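Local coordinates for protein TBC1 domain family member 22A (Homo sapiens, PDB 2QFZ) that probably acts, through the all-helical TBC domain described here, as a GTPase-activating protein for Rab-family GTPases, and forms homodimers, at residues A[115-120]-A[155-159]; A[292-296]-A[307-311]. All coordinates share one frame. Residue numbers count along the deposited sequence, not the author numbering.

The chain meets the two contacts in series. From the N terminus, helix 102-111 leads to the turn at 115-120; helix 124-140 and the approach to helix 150-162 follow, and contact 1 closes this loop of 34 residues where 155-159 returns to the turn. Much further on, after helix 276-291, the segment 292-296 opens a far shorter excursion of ten residues, and contact 2 closes it when the end of helix 302-309 folds back. The loops neither nest nor cross. The centres of the two contacts are about 26 Å apart, their nearest atoms about 12 Å. Contact 1 ties the turn before helix 124-140 to helix 150-162; contact 2 joins the successive helices 293-298 and 302-309.

Contact 1: A[115-120]-A[155-159]; sequences MSPEAL and TPFFV
Residues 115-117 are extended (psi 135 to 170°), with a cis peptide bond between Ser116 and Pro117; Pro117 is the N-cap of the short helix that starts at Glu118. Leu120 N makes a weak hydrogen bond to Pro117 O (3.3 Å). Segment 155-159 is helical throughout, with a backbone hydrogen bond from Val159 N to Thr155 O (3.0 Å), and kinked at Pro156, whose nitrogen has no bond to the preceding turn. The CA atoms pair Pro117 with Thr155 at 8.7 Å and Leu120 with Val159 at 9.1 Å.

One water bridges the polar side: it donates to Ser116 O and accepts from Thr155 OG1, each at 2.7 Å. Met115 (chi1 p, chi2 t, chi3 -95°) brings its methyl CE to 3.5 Å from Thr155 OG1 (chi1 m), a van der Waals contact.

The arrangement packs the loop-to-helix turn before helix 124-140 on helix 150-162 of the all-helical TBC domain; Phe130 of helix 124-140 touches Met115 and Thr155, and Leu260 of helix 260-270 meets Pro117 and Thr155.

The apolar part centres on Leu120 (chi1 t, chi2 p): CD2 reaches Val159 CG2 at 3.5 Å and Thr155 CG2 at 4.2 Å, while CD1 approaches the ring edge of Phe158 (chi1 t) at CE2, 4.2 Å away. Pro117 CD lies 3.9 Å from Thr155 CG2.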
loop_
_atom_site.group_PDB
_atom_site.type_symbol
_atom_site.label_atom_id
_atom_site.label_comp_id
_atom_site.label_asym_id
_atom_site.label_seq_id
_atom_site.Cartn_x
_atom_site.Cartn_y
_atom_site.Cartn_z
ATOM N N MET A 115 -4.556 -11.540 -10.470
ATOM C CA MET A 115 -3.805 -10.927 -9.366
ATOM C C MET A 115 -4.107 -11.651 -8.037
ATOM O O MET A 115 -4.996 -12.495 -7.957
ATOM C CB MET A 115 -4.068 -9.404 -9.286
ATOM C CG MET A 115 -5.336 -9.000 -8.595
ATOM S SD MET A 115 -5.728 -7.252 -8.818
ATOM C CE MET A 115 -5.016 -6.564 -7.315
ATOM N N SER A 116 -3.334 -11.316 -7.010
ATOM C CA SER A 116 -3.438 -11.934 -5.698
ATOM C C SER A 116 -4.169 -10.976 -4.740
ATOM O O SER A 116 -4.122 -9.758 -4.940
ATOM C CB SER A 116 -2.021 -12.288 -5.196
ATOM O OG SER A 116 -1.912 -12.190 -3.785
ATOM N N PRO A 117 -4.854 -11.509 -3.700
ATOM C CA PRO A 117 -5.113 -12.918 -3.367
ATOM C C PRO A 117 -6.284 -13.506 -4.152
ATOM O O PRO A 117 -7.332 -12.865 -4.280
ATOM C CB PRO A 117 -5.420 -12.863 -1.865
ATOM C CG PRO A 117 -5.114 -11.410 -1.450
ATOM C CD PRO A 117 -5.381 -10.629 -2.645
ATOM N N GLU A 118 -6.092 -14.715 -4.671
ATOM C CA GLU A 118 -6.998 -15.315 -5.666
ATOM C C GLU A 118 -8.422 -15.629 -5.149
ATOM O O GLU A 118 -9.393 -15.499 -5.888
ATOM C CB GLU A 118 -6.366 -16.590 -6.252
ATOM N N ALA A 119 -8.548 -16.029 -3.893
ATOM C CA ALA A 119 -9.865 -16.340 -3.326
ATOM C C ALA A 119 -10.789 -15.107 -3.322
ATOM O O ALA A 119 -11.971 -15.222 -3.582
ATOM C CB ALA A 119 -9.710 -16.891 -1.929
ATOM N N LEU A 120 -10.229 -13.930 -3.038
ATOM C CA LEU A 120 -10.992 -12.677 -3.064
ATOM C C LEU A 120 -11.334 -12.249 -4.503
ATOM O O LEU A 120 -12.502 -12.015 -4.836
ATOM C CB LEU A 120 -10.177 -11.591 -2.341
ATOM C CG LEU A 120 -10.735 -10.189 -2.197
ATOM C CD1 LEU A 120 -11.895 -10.146 -1.228
ATOM C CD2 LEU A 120 -9.587 -9.301 -1.760
ATOM N N THR A 155 -6.147 -3.247 -3.187
ATOM C CA THR A 155 -6.522 -4.365 -2.281
ATOM C C THR A 155 -6.535 -4.048 -0.773
ATOM O O THR A 155 -7.459 -4.435 -0.082
ATOM C CB THR A 155 -5.638 -5.625 -2.572
ATOM O OG1 THR A 155 -5.609 -5.844 -3.990
ATOM C CG2 THR A 155 -6.146 -6.876 -1.845
ATOM N N PRO A 156 -5.501 -3.366 -0.239
ATOM C CA PRO A 156 -5.584 -3.103 1.180
ATOM C C PRO A 156 -6.748 -2.180 1.608
ATOM O O PRO A 156 -7.396 -2.437 2.613
ATOM C CB PRO A 156 -4.227 -2.478 1.480
ATOM C CG PRO A 156 -3.371 -2.970 0.349
ATOM C CD PRO A 156 -4.227 -2.892 -0.788
ATOM N N PHE A 157 -7.018 -1.125 0.861
ATOM C CA PHE A 157 -8.171 -0.278 1.179
ATOM C C PHE A 157 -9.498 -1.106 1.136
ATOM O O PHE A 157 -10.320 -1.048 2.027
ATOM C CB PHE A 157 -8.197 0.908 0.224
ATOM C CG PHE A 157 -7.038 1.832 0.383
ATOM C CD1 PHE A 157 -6.913 2.597 1.525
ATOM C CD2 PHE A 157 -6.072 1.937 -0.587
ATOM C CE1 PHE A 157 -5.850 3.482 1.695
ATOM C CE2 PHE A 157 -4.991 2.822 -0.416
ATOM C CZ PHE A 157 -4.898 3.597 0.716
ATOM N N PHE A 158 -9.647 -1.929 0.124
ATOM C CA PHE A 158 -10.905 -2.602 -0.104
ATOM C C PHE A 158 -11.121 -3.635 0.998
ATOM O O PHE A 158 -12.204 -3.725 1.557
ATOM C CB PHE A 158 -10.946 -3.250 -1.506
ATOM C CG PHE A 158 -12.176 -4.091 -1.743
ATOM C CD1 PHE A 158 -13.368 -3.498 -2.210
ATOM C CD2 PHE A 158 -12.164 -5.459 -1.451
ATOM C CE1 PHE A 158 -14.533 -4.296 -2.413
ATOM C CE2 PHE A 158 -13.305 -6.252 -1.619
ATOM C CZ PHE A 158 -14.487 -5.677 -2.120
ATOM N N VAL A 159 -10.076 -4.404 1.320
ATOM C CA VAL A 159 -10.176 -5.441 2.335
ATOM C C VAL A 159 -10.412 -4.822 3.712
ATOM O O VAL A 159 -11.289 -5.252 4.431
ATOM C CB VAL A 159 -8.943 -6.388 2.308
ATOM C CG1 VAL A 159 -8.844 -7.177 3.598
ATOM C CG2 VAL A 159 -9.016 -7.297 1.075
HETATM O O HOH W 1 -3.361 -7.242 -4.250
#

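Contact 2: A[292-296]-A[307-311]; sequences WRKEI and LFLQN
Phe308, with chi1 at 179° and chi2 at 71°, sends its ring from helix 302-309 across to the first turn of helix 293-298. Trp292, the N-cap of that turn (phi/psi -108/33°), adopts chi1 m and chi2 -80°, so that the edge of Phe308 points toward the face of its five-membered ring: an offset edge-to-face pair, centroids 5.6 Å apart, planes at 88°. Trp292 CD1 and Phe308 CZ are 3.9 Å apart. Glu295 (chi1 m, chi2 96°) touches through its aliphatic root, CB to Phe308 CZ 3.5 Å.

Two successive short helices of the all-helical TBC fold pack here, 293-296 against 307-309, beside helix 276-291, whose Leu289 touches Ile296 and Leu309; Trp317 meets Trp292 at a small interplanar angle.

Ile296 and Leu309 share one rotamer, chi1 m and chi2 t. Their CA atoms are 8.1 Å apart, Ile296 CD1 reaches Leu309 CD2 at 4.0 Å, and Ile296 CG1 lies 4.3 Å from Phe308 CE2. A backbone hydrogen bond from Ile296 N to Trp292 O (3.0 Å) forms the first turn; Asn311 (phi/psi -144/54°, no longer helical) donates hydrogen bonds from N to Phe308 O (2.9 Å) and from side-chain ND2 to Leu307 O (2.6 Å).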
loop_
_atom_site.group_PDB
_atom_site.type_symbol
_atom_site.label_atom_id
_atom_site.label_comp_id
_atom_site.label_asym_id
_atom_site.label_seq_id
_atom_site.Cartn_x
_atom_site.Cartn_y
_atom_site.Cartn_z
ATOM N N TRP A 292 17.853 -10.035 5.377
ATOM C CA TRP A 292 18.417 -11.340 4.915
ATOM C C TRP A 292 19.853 -11.237 4.497
ATOM O O TRP A 292 20.302 -11.946 3.594
ATOM C CB TRP A 292 17.598 -11.911 3.788
ATOM C CG TRP A 292 16.310 -12.484 4.271
ATOM C CD1 TRP A 292 16.107 -13.721 4.858
ATOM C CD2 TRP A 292 15.054 -11.855 4.229
ATOM N NE1 TRP A 292 14.794 -13.885 5.169
ATOM C CE2 TRP A 292 14.120 -12.748 4.797
ATOM C CE3 TRP A 292 14.621 -10.615 3.782
ATOM C CZ2 TRP A 292 12.784 -12.439 4.903
ATOM C CZ3 TRP A 292 13.315 -10.317 3.881
ATOM C CH2 TRP A 292 12.397 -11.216 4.453
ATOM N N ARG A 293 20.600 -10.366 5.153
ATOM C CA ARG A 293 21.954 -10.170 4.777
ATOM C C ARG A 293 22.736 -11.505 4.811
ATOM O O ARG A 293 23.590 -11.728 3.954
ATOM C CB ARG A 293 22.618 -9.086 5.620
ATOM C CG ARG A 293 22.709 -9.350 7.107
ATOM C CD ARG A 293 23.460 -8.200 7.822
ATOM N NE ARG A 293 24.631 -7.722 7.082
ATOM C CZ ARG A 293 25.869 -8.235 7.147
ATOM N NH1 ARG A 293 26.172 -9.278 7.925
ATOM N NH2 ARG A 293 26.830 -7.684 6.412
ATOM N N LYS A 294 22.412 -12.385 5.769
ATOM C CA LYS A 294 23.099 -13.680 5.956
ATOM C C LYS A 294 22.908 -14.603 4.761
ATOM O O LYS A 294 23.873 -15.099 4.191
ATOM C CB LYS A 294 22.569 -14.372 7.237
ATOM C CG LYS A 294 22.994 -15.865 7.440
ATOM N N GLU A 295 21.655 -14.831 4.382
ATOM C CA GLU A 295 21.342 -15.599 3.187
ATOM C C GLU A 295 21.845 -14.969 1.849
ATOM O O GLU A 295 22.179 -15.702 0.938
ATOM C CB GLU A 295 19.839 -15.845 3.108
ATOM C CG GLU A 295 19.275 -16.714 4.238
ATOM C CD GLU A 295 18.679 -15.937 5.415
ATOM O OE1 GLU A 295 19.218 -14.875 5.811
ATOM O OE2 GLU A 295 17.650 -16.420 5.956
ATOM N N ILE A 296 21.874 -13.632 1.745
ATOM C CA ILE A 296 22.433 -12.912 0.587
ATOM C C ILE A 296 23.936 -13.163 0.432
ATOM O O ILE A 296 24.401 -13.555 -0.615
ATOM C CB ILE A 296 22.202 -11.349 0.688
ATOM C CG1 ILE A 296 20.746 -10.980 0.444
ATOM C CG2 ILE A 296 23.093 -10.560 -0.313
ATOM C CD1 ILE A 296 20.402 -9.510 0.829
ATOM N N LEU A 307 16.828 -14.768 -7.875
ATOM C CA LEU A 307 15.592 -15.512 -7.521
ATOM C C LEU A 307 15.158 -15.348 -6.091
ATOM O O LEU A 307 13.981 -15.185 -5.851
ATOM C CB LEU A 307 15.687 -17.011 -7.809
ATOM C CG LEU A 307 15.612 -17.339 -9.306
ATOM C CD1 LEU A 307 16.388 -18.640 -9.565
ATOM C CD2 LEU A 307 14.161 -17.425 -9.839
ATOM N N PHE A 308 16.122 -15.410 -5.171
ATOM C CA PHE A 308 15.924 -15.232 -3.731
ATOM C C PHE A 308 15.407 -13.807 -3.408
ATOM O O PHE A 308 14.441 -13.647 -2.687
ATOM C CB PHE A 308 17.263 -15.492 -2.990
ATOM C CG PHE A 308 17.180 -15.322 -1.508
ATOM C CD1 PHE A 308 16.494 -16.252 -0.721
ATOM C CD2 PHE A 308 17.798 -14.243 -0.873
ATOM C CE1 PHE A 308 16.410 -16.095 0.657
ATOM C CE2 PHE A 308 17.702 -14.080 0.512
ATOM C CZ PHE A 308 17.010 -15.042 1.277
ATOM N N LEU A 309 16.066 -12.787 -3.960
ATOM C CA LEU A 309 15.713 -11.384 -3.694
ATOM C C LEU A 309 14.302 -11.058 -4.224
ATOM O O LEU A 309 13.619 -10.165 -3.700
ATOM C CB LEU A 309 16.729 -10.449 -4.332
ATOM C CG LEU A 309 18.115 -10.336 -3.675
ATOM C CD1 LEU A 309 19.144 -9.604 -4.562
ATOM C CD2 LEU A 309 17.990 -9.625 -2.351
ATOM N N GLN A 310 13.909 -11.779 -5.274
ATOM C CA GLN A 310 12.605 -11.643 -5.900
ATOM C C GLN A 310 11.577 -12.527 -5.240
ATOM O O GLN A 310 10.422 -12.443 -5.581
ATOM C CB GLN A 310 12.693 -12.009 -7.383
ATOM C CG GLN A 310 13.352 -11.006 -8.242
ATOM C CD GLN A 310 13.480 -11.446 -9.701
ATOM O OE1 GLN A 310 13.469 -12.638 -10.012
ATOM N NE2 GLN A 310 13.633 -10.472 -10.597
ATOM N N ASN A 311 12.000 -13.402 -4.319
ATOM C CA ASN A 311 11.104 -14.389 -3.695
ATOM C C ASN A 311 11.465 -14.601 -2.243
ATOM O O ASN A 311 11.677 -15.723 -1.808
ATOM C CB ASN A 311 11.181 -15.731 -4.421
ATOM C CG ASN A 311 10.694 -15.658 -5.861
ATOM O OD1 ASN A 311 9.494 -15.794 -6.130
ATOM N ND2 ASN A 311 11.626 -15.502 -6.800
#